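Local coordinates for Blr6230 protein (Bradyrhizobium diazoefficiens USDA 110, PDB 5NGG) that hydrolyses beta-lactam antibiotics as a zinc-dependent, subclass B3 metallo-beta-lactamase known as BJP-1, at residues Y58-S63 against I67-A72; L198-G203 against T274-D279. All coordinates share one frame; numbering follows the deposited sequence.

Interaction 1: residues Y58-S63 against I67-A72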
ATOM      1  N   TYR A  58       1.715  -0.199  -8.374  1.00  5.91           N
ATOM      2  CA  TYR A  58       1.645   0.881  -9.348  1.00  6.12           C
ATOM      3  C   TYR A  58       3.032   1.229  -9.866  1.00  6.22           C
ATOM      4  O   TYR A  58       4.029   1.133  -9.166  1.00  6.99           O
ATOM      5  CB  TYR A  58       1.022   2.147  -8.755  1.00  6.36           C
ATOM      6  CG  TYR A  58      -0.248   1.914  -7.989  1.00  6.20           C
ATOM      7  CD1 TYR A  58      -0.210   1.519  -6.657  1.00  6.41           C
ATOM      8  CD2 TYR A  58      -1.500   2.091  -8.573  1.00  6.41           C
ATOM      9  CE1 TYR A  58      -1.372   1.282  -5.935  1.00  6.60           C
ATOM     10  CE2 TYR A  58      -2.668   1.884  -7.850  1.00  6.17           C
ATOM     11  CZ  TYR A  58      -2.593   1.478  -6.535  1.00  6.41           C
ATOM     12  OH  TYR A  58      -3.764   1.267  -5.832  1.00  6.85           O
ATOM     13  N   VAL A  59       3.057   1.647 -11.136  0.70  7.09           N
ATOM     14  CA  VAL A  59       4.198   2.355 -11.755  0.70  7.46           C
ATOM     15  C   VAL A  59       3.819   3.821 -11.909  0.70  7.18           C
ATOM     16  O   VAL A  59       2.712   4.164 -12.362  0.70  7.19           O
ATOM     17  CB  VAL A  59       4.560   1.777 -13.143  0.70  8.05           C
ATOM     18  CG1 VAL A  59       5.590   2.643 -13.870  0.70  8.58           C
ATOM     19  CG2 VAL A  59       5.113   0.377 -12.991  0.70  8.39           C
ATOM     20  N   ILE A  60       4.732   4.691 -11.516  1.00  7.65           N
ATOM     21  CA  ILE A  60       4.574   6.120 -11.727  1.00  8.13           C
ATOM     22  C   ILE A  60       5.658   6.524 -12.730  1.00  8.90           C
ATOM     23  O   ILE A  60       6.847   6.346 -12.472  1.00  9.33           O
ATOM     24  CB  ILE A  60       4.698   6.900 -10.406  1.00  9.46           C
ATOM     25  CG1 ILE A  60       3.667   6.433  -9.362  1.00  9.09           C
ATOM     26  CG2 ILE A  60       4.520   8.380 -10.684  1.00 10.53           C
ATOM     27  CD1 ILE A  60       3.993   6.851  -7.951  1.00 12.64           C
ATOM     28  N   LYS A  61       5.232   7.012 -13.891  1.00  8.91           N
ATOM     29  CA  LYS A  61       6.164   7.363 -14.949  1.00  9.83           C
ATOM     30  C   LYS A  61       6.649   8.794 -14.768  1.00 10.60           C
ATOM     31  O   LYS A  61       5.841   9.717 -14.759  1.00 12.73           O
ATOM     32  CB  LYS A  61       5.482   7.189 -16.298  1.00 10.82           C
ATOM     33  CG  LYS A  61       6.403   7.404 -17.485  1.00 13.99           C
ATOM     34  CD  LYS A  61       5.661   7.250 -18.803  1.00 17.63           C
ATOM     35  CE  LYS A  61       6.590   7.289 -20.002  1.00 21.74           C
ATOM     36  NZ  LYS A  61       5.867   7.044 -21.283  0.80 24.39           N
ATOM     37  N   THR A  62       7.962   8.965 -14.641  1.00 11.69           N
ATOM     38  CA  THR A  62       8.560  10.282 -14.511  1.00 12.34           C
ATOM     39  C   THR A  62       9.490  10.543 -15.696  1.00 12.84           C
ATOM     40  O   THR A  62       9.882   9.645 -16.444  1.00 14.88           O
ATOM     41  CB  THR A  62       9.358  10.465 -13.188  1.00 12.43           C
ATOM     42  OG1 THR A  62      10.708  10.021 -13.371  1.00 12.75           O
ATOM     43  CG2 THR A  62       8.675   9.747 -12.012  1.00 12.41           C
ATOM     44  N   SER A  63       9.910  11.793 -15.797  1.00 13.73           N
ATOM     45  CA  SER A  63      10.864  12.202 -16.805  1.00 15.63           C
ATOM     46  C   SER A  63      12.258  11.577 -16.608  1.00 16.06           C
ATOM     47  O   SER A  63      13.081  11.691 -17.503  1.00 18.05           O
ATOM     48  CB  SER A  63      10.995  13.726 -16.788  1.00 16.36           C
ATOM     49  OG  SER A  63      11.406  14.143 -15.502  1.00 17.34           O
ATOM     50  N   ILE A  67       9.002   5.133 -10.857  1.00  8.61           N
ATOM     51  CA  ILE A  67       8.843   4.855  -9.435  1.00  8.28           C
ATOM     52  C   ILE A  67       7.916   3.643  -9.326  1.00  7.52           C
ATOM     53  O   ILE A  67       6.835   3.644  -9.927  1.00  8.69           O
ATOM     54  CB  ILE A  67       8.226   6.047  -8.667  1.00  8.57           C
ATOM     55  CG1 ILE A  67       9.086   7.303  -8.854  1.00 10.64           C
ATOM     56  CG2 ILE A  67       8.017   5.677  -7.188  1.00  9.67           C
ATOM     57  CD1 ILE A  67       8.446   8.555  -8.285  1.00 12.28           C
ATOM     58  N   LEU A  68       8.347   2.634  -8.573  1.00  7.08           N
ATOM     59  CA  LEU A  68       7.498   1.480  -8.282  1.00  6.68           C
ATOM     60  C   LEU A  68       6.902   1.646  -6.912  1.00  6.29           C
ATOM     61  O   LEU A  68       7.635   1.825  -5.928  1.00  8.10           O
ATOM     62  CB  LEU A  68       8.345   0.211  -8.305  1.00  7.63           C
ATOM     63  CG  LEU A  68       7.605  -1.092  -8.039  1.00  8.22           C
ATOM     64  CD1 LEU A  68       6.583  -1.421  -9.099  1.00  9.56           C
ATOM     65  CD2 LEU A  68       8.602  -2.218  -7.938  1.00  9.39           C
ATOM     66  N   MET A  69       5.566   1.626  -6.829  1.00  6.41           N
ATOM     67  CA  MET A  69       4.824   1.707  -5.556  1.00  6.16           C
ATOM     68  C   MET A  69       4.402   0.299  -5.175  1.00  6.10           C
ATOM     69  O   MET A  69       3.479  -0.258  -5.770  1.00  6.60           O
ATOM     70  CB  MET A  69       3.606   2.613  -5.698  1.00  7.17           C
ATOM     71  CG  MET A  69       2.809   2.774  -4.410  1.00  8.85           C
ATOM     72  SD  MET A  69       3.634   3.652  -3.063  0.90  8.94           S
ATOM     73  CE  MET A  69       3.710   5.299  -3.750  0.90  8.55           C
ATOM     74  N   ASP A  70       5.123  -0.262  -4.200  1.00  6.17           N
ATOM     75  CA  ASP A  70       4.902  -1.594  -3.626  1.00  5.93           C
ATOM     76  C   ASP A  70       5.244  -2.721  -4.610  1.00  6.21           C
ATOM     77  O   ASP A  70       5.613  -2.504  -5.763  1.00  6.50           O
ATOM     78  CB  ASP A  70       3.486  -1.730  -3.020  1.00  7.39           C
ATOM     79  CG  ASP A  70       3.304  -0.904  -1.767  0.90  8.39           C
ATOM     80  OD1 ASP A  70       4.256  -0.750  -0.961  0.90  8.44           O
ATOM     81  OD2 ASP A  70       2.151  -0.434  -1.567  0.90  9.67           O
ATOM     82  N   THR A  71       5.192  -3.939  -4.062  1.00  6.37           N
ATOM     83  CA  THR A  71       5.200  -5.161  -4.870  1.00  6.83           C
ATOM     84  C   THR A  71       4.058  -6.064  -4.344  1.00  6.40           C
ATOM     85  O   THR A  71       3.089  -5.552  -3.784  1.00  7.23           O
ATOM     86  CB  THR A  71       6.583  -5.850  -4.850  1.00  7.25           C
ATOM     87  OG1 THR A  71       6.971  -6.141  -3.497  1.00  8.23           O
ATOM     88  CG2 THR A  71       7.626  -5.001  -5.551  1.00  8.22           C
ATOM     89  N   ALA A  72       4.121  -7.374  -4.571  1.00  6.78           N
ATOM     90  CA  ALA A  72       3.044  -8.269  -4.159  1.00  6.97           C
ATOM     91  C   ALA A  72       3.639  -9.413  -3.343  1.00  6.76           C
ATOM     92  O   ALA A  72       4.716  -9.255  -2.760  1.00  8.30           O
ATOM     93  CB  ALA A  72       2.229  -8.719  -5.376  1.00  7.72           C
TER
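Tyr58, Val59 and Ile60 pair in antiparallel register with Met69, Leu68 and Ile67, the two strand axes passing 4.8 Å apart at 156°. Tyr58 with Met69 and Ile60 with Ile67 are the hydrogen-bonded pairs, and Val59 with Leu68, between them, is non-hydrogen-bonded. At one pair Met69 N to Tyr58 O measures 2.8 Å, its donor tilted 20° from the carbonyl plane, whereas the return bond from Tyr58 N lies in the plane of the Met69 carbonyl, on a lone pair of Met69 O. At the other, Ile60 N to Ile67 O is 2.8 Å, and the bond from Ile67 N back to Ile60 O is almost linear, 174° at the hydrogen. The CA of Val59 adds a CA-H...O contact to Ile67 O.

Strands 58-62 and 65-69 form a beta hairpin inside the seven-stranded mixed sheet of the metallo-beta-lactamase alpha-beta/beta-alpha fold. Strand 47-49 borders it beside 58-62, and the parallel strand 94-98 borders it beside 65-69.

Tyr58, Ile60, Ile67 and Met69 share one face of the sheet. Tyr58 CD1 meets Met69 CG at 4.0 Å, an oblique approach to the ring. Bends at chi2 and chi3 curl the methionine chain so that CE ends near Ile60 CD1. The two isoleucines touch through their branch carbons, CB to CB 4.0 Å, while CD1 of Ile67 reaches Thr62 CG2 at 3.9 Å, those side chains crossing at about a right angle. On the opposite face, Leu68 brings CD1 to 3.6 Å from Tyr58 O and also packs on Ile113 of helix 110-117. The far end of Tyr58 is fixed from outside the hairpin, where OH is hydrogen-bonded to Gly240 O and Tyr246 OH.

Interaction 2: residues L198-G203 against T274-D279. With ACT (acetate ion), chain F.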
ATOM      1  N   LEU A 198      -3.907  10.147  -3.121  1.00  7.98           N
ATOM      2  CA  LEU A 198      -3.292   9.511  -1.958  1.00  7.93           C
ATOM      3  C   LEU A 198      -3.201   8.033  -2.192  1.00  7.70           C
ATOM      4  O   LEU A 198      -4.221   7.354  -2.330  1.00  8.19           O
ATOM      5  CB  LEU A 198      -4.063   9.786  -0.670  1.00  9.01           C
ATOM      6  CG  LEU A 198      -3.333   9.407   0.626  1.00  8.73           C
ATOM      7  CD1 LEU A 198      -2.179  10.354   0.886  1.00  9.59           C
ATOM      8  CD2 LEU A 198      -4.283   9.346   1.801  1.00 10.46           C
ATOM      9  N   PHE A 199      -1.967   7.499  -2.143  1.00  7.34           N
ATOM     10  CA  PHE A 199      -1.759   6.059  -1.994  1.00  7.14           C
ATOM     11  C   PHE A 199      -1.873   5.794  -0.482  1.00  7.38           C
ATOM     12  O   PHE A 199      -0.895   5.903   0.263  1.00  8.37           O
ATOM     13  CB  PHE A 199      -0.385   5.659  -2.515  1.00  7.91           C
ATOM     14  CG  PHE A 199      -0.172   5.927  -3.983  1.00  7.60           C
ATOM     15  CD1 PHE A 199       0.334   7.149  -4.441  1.00  8.57           C
ATOM     16  CD2 PHE A 199      -0.419   4.940  -4.925  1.00  7.93           C
ATOM     17  CE1 PHE A 199       0.574   7.353  -5.791  1.00  8.96           C
ATOM     18  CE2 PHE A 199      -0.204   5.152  -6.265  1.00  8.53           C
ATOM     19  CZ  PHE A 199       0.286   6.366  -6.695  1.00  8.67           C
ATOM     20  N   PHE A 200      -3.094   5.507  -0.033  1.00  8.21           N
ATOM     21  CA  PHE A 200      -3.369   5.259   1.377  1.00  8.81           C
ATOM     22  C   PHE A 200      -2.705   3.936   1.760  1.00  9.19           C
ATOM     23  O   PHE A 200      -2.721   2.987   0.991  1.00 13.02           O
ATOM     24  CB  PHE A 200      -4.884   5.235   1.592  1.00  9.85           C
ATOM     25  CG  PHE A 200      -5.287   4.954   3.018  1.00 10.61           C
ATOM     26  CD1 PHE A 200      -4.931   5.828   4.023  1.00 11.83           C
ATOM     27  CD2 PHE A 200      -6.023   3.803   3.355  1.00 11.61           C
ATOM     28  CE1 PHE A 200      -5.291   5.594   5.342  1.00 13.14           C
ATOM     29  CE2 PHE A 200      -6.354   3.544   4.678  1.00 13.08           C
ATOM     30  CZ  PHE A 200      -6.003   4.441   5.673  1.00 14.44           C
ATOM     31  N   CYS A 201      -2.128   3.875   2.956  1.00  8.76           N
ATOM     32  CA  CYS A 201      -1.292   2.731   3.289  1.00  8.79           C
ATOM     33  C   CYS A 201      -1.985   1.485   3.738  1.00  9.68           C
ATOM     34  O   CYS A 201      -1.323   0.450   3.756  1.00 12.37           O
ATOM     35  CB  CYS A 201      -0.236   3.137   4.324  1.00 10.40           C
ATOM     36  SG  CYS A 201      -0.842   3.308   5.991  1.00 11.38           S
ATOM     37  N   SER A 202      -3.240   1.596   4.150  1.00 10.78           N
ATOM     38  CA  SER A 202      -4.097   0.550   4.801  1.00 10.55           C
ATOM     39  C   SER A 202      -4.436   0.964   6.211  1.00 10.08           C
ATOM     40  O   SER A 202      -3.541   1.355   6.956  1.00 12.57           O
ATOM     41  CB  SER A 202      -3.514  -0.859   4.924  1.00 12.15           C
ATOM     42  OG  SER A 202      -4.446  -1.637   5.668  1.00 14.82           O
ATOM     43  N   GLY A 203      -5.702   0.772   6.583  1.00 10.37           N
ATOM     44  CA  GLY A 203      -6.150   0.952   7.963  1.00  9.57           C
ATOM     45  C   GLY A 203      -6.972  -0.208   8.508  1.00  9.17           C
ATOM     46  O   GLY A 203      -7.746  -0.011   9.451  1.00 10.31           O
ATOM     47  N   THR A 274     -14.398   6.156   7.600  1.00 12.72           N
ATOM     48  CA  THR A 274     -15.524   5.912   8.491  1.00 14.69           C
ATOM     49  C   THR A 274     -15.816   4.407   8.570  1.00 14.00           C
ATOM     50  O   THR A 274     -16.001   3.856   9.665  1.00 14.83           O
ATOM     51  CB  THR A 274     -16.763   6.693   8.009  1.00 16.08           C
ATOM     52  OG1 THR A 274     -16.459   8.089   7.961  1.00 18.46           O
ATOM     53  CG2 THR A 274     -17.974   6.489   8.918  1.00 18.38           C
ATOM     54  N   SER A 275     -15.855   3.722   7.435  1.00 13.57           N
ATOM     55  CA  SER A 275     -16.069   2.267   7.450  1.00 13.67           C
ATOM     56  C   SER A 275     -14.949   1.556   8.219  1.00 12.39           C
ATOM     57  O   SER A 275     -15.222   0.613   8.966  1.00 12.94           O
ATOM     58  CB  SER A 275     -16.139   1.709   6.038  1.00 16.52           C
ATOM     59  OG  SER A 275     -17.185   2.285   5.300  1.00 20.89           O
ATOM     60  N   LEU A 276     -13.703   1.989   8.037  1.00 11.85           N
ATOM     61  CA  LEU A 276     -12.595   1.423   8.803  1.00 11.89           C
ATOM     62  C   LEU A 276     -12.697   1.637  10.301  1.00 12.50           C
ATOM     63  O   LEU A 276     -12.394   0.729  11.089  1.00 11.99           O
ATOM     64  CB  LEU A 276     -11.258   2.012   8.338  1.00 12.41           C
ATOM     65  CG  LEU A 276     -10.749   1.612   6.971  1.00 13.92           C
ATOM     66  CD1 LEU A 276      -9.488   2.399   6.681  1.00 15.37           C
ATOM     67  CD2 LEU A 276     -10.479   0.114   6.887  1.00 14.82           C
ATOM     68  N   SER A 277     -13.106   2.831  10.709  1.00 12.32           N
ATOM     69  CA  SER A 277     -13.232   3.148  12.129  0.70 14.29           C
ATOM     70  C   SER A 277     -14.325   2.293  12.787  1.00 13.64           C
ATOM     71  O   SER A 277     -14.187   1.800  13.928  1.00 14.82           O
ATOM     72  CB  SER A 277     -13.530   4.638  12.284  0.70 14.76           C
ATOM     73  OG  SER A 277     -13.546   5.010  13.645  0.70 15.31           O
ATOM     74  N   GLU A 278     -15.415   2.092  12.058  1.00 13.83           N
ATOM     75  CA  GLU A 278     -16.501   1.276  12.562  1.00 15.45           C
ATOM     76  C   GLU A 278     -16.068  -0.189  12.703  1.00 13.90           C
ATOM     77  O   GLU A 278     -16.341  -0.835  13.708  1.00 15.39           O
ATOM     78  CB  GLU A 278     -17.724   1.442  11.669  1.00 17.80           C
ATOM     79  CG  GLU A 278     -18.331   2.843  11.814  1.00 21.18           C
ATOM     80  CD  GLU A 278     -19.338   3.226  10.743  1.00 27.08           C
ATOM     81  OE1 GLU A 278     -19.519   2.486   9.753  1.00 32.61           O
ATOM     82  OE2 GLU A 278     -19.945   4.307  10.891  1.00 30.36           O
ATOM     83  N   ASP A 279     -15.330  -0.698  11.722  1.00 13.68           N
ATOM     84  CA  ASP A 279     -14.828  -2.056  11.843  1.00 12.91           C
ATOM     85  C   ASP A 279     -13.784  -2.156  12.965  1.00 12.58           C
ATOM     86  O   ASP A 279     -13.733  -3.175  13.667  1.00 12.97           O
ATOM     87  CB  ASP A 279     -14.245  -2.598  10.538  1.00 14.76           C
ATOM     88  CG  ASP A 279     -13.999  -4.102  10.618  1.00 16.78           C
ATOM     89  OD1 ASP A 279     -14.972  -4.872  10.831  1.00 19.69           O
ATOM     90  OD2 ASP A 279     -12.831  -4.528  10.526  1.00 17.71           O
TER
HETATM   91  C   ACT F 304      -4.151  -4.911   4.282  1.00 11.87           C
HETATM   92  O   ACT F 304      -4.967  -4.074   4.696  1.00 13.56           O
HETATM   93  OXT ACT F 304      -3.078  -4.558   3.725  1.00  8.98           O
HETATM   94  CH3 ACT F 304      -4.511  -6.355   4.455  1.00 16.36           C
HETATM   95  O   HOH W   1     -10.044  -0.867  10.851  1.00 12.61           O
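Leu276 reaches from helix 268-291 to Phe200 and Gly203 and supplies every direct side-chain touch from the helical segment. The buried surface is small, 118 Å² summed over both sides, and no direct hydrogen bond crosses it.

The close-packed part rests on the two methyl branches of Leu276. CD1 lies 3.9 Å from Phe200 CE2, approaching the ring obliquely, and also 3.9 Å from Gly203 CA. The other methyl, CD2, lies against the glycine backbone, 3.7 Å from Gly203 O. Gly203 has no side chain, and both methyls of Leu276 touch its backbone directly. Phe200 and Leu276 approach from opposite directions; the phenylalanine extends toward the helix with CG anti to its own backbone N (chi1 179°), and one ring face carries Ser202 N, 3.6 Å above the plane and offset toward the rim.

Away from this apolar patch the contact is looser and bridged by solvent. One water donates to Gly203 O at 2.8 Å and to Leu276 O at 2.9 Å, a donor shared by two acceptors, one from the loop and one from the helix. Ser202 takes no part in the helix contact; its OG donates instead to O of an acetate ion, 2.7 Å away, which is also hydrogen-bonded to Thr204 OG1. The acetate probably came from the crystallisation liquor.

Cys201, between Phe200 and Ser202, is tied by a disulfide to Cys181, and its carbonyl accepts a hydrogen bond from ND1 of the zinc ligand His101, a second-shell contact that would orient the imidazole. The loop continues strand 193-199, flanked in its sheet by 182-190 and 237-239, and helix 268-291 packs on Phe200 through Tyr272 as well as Leu276.

In the fold
The centres of interactions 1 and 2 are 22 Å apart, on opposite sides of the chain's centre, yet they meet through Phe199. Its CE2 lies 3.7 Å from Tyr58 CD1, within an edge-to-face pair of rings, while CD1 and CZ each come within 3.9 Å of the hairpin, at Met69 CE and Ile60 CD1 respectively. Phe199 thus joins the seven-stranded and five-stranded sheets. Neither contact binds a metal: Gly203 lies about 4 Å from the side chain of zinc ligand His177 and about 9 Å from a bound zinc, and the Tyr58 side chain about 8 Å from that of zinc ligand His242. Beyond 67-69, Asp70 is hydrogen-bonded to Asn99 and Thr100, next to the zinc ligand His101.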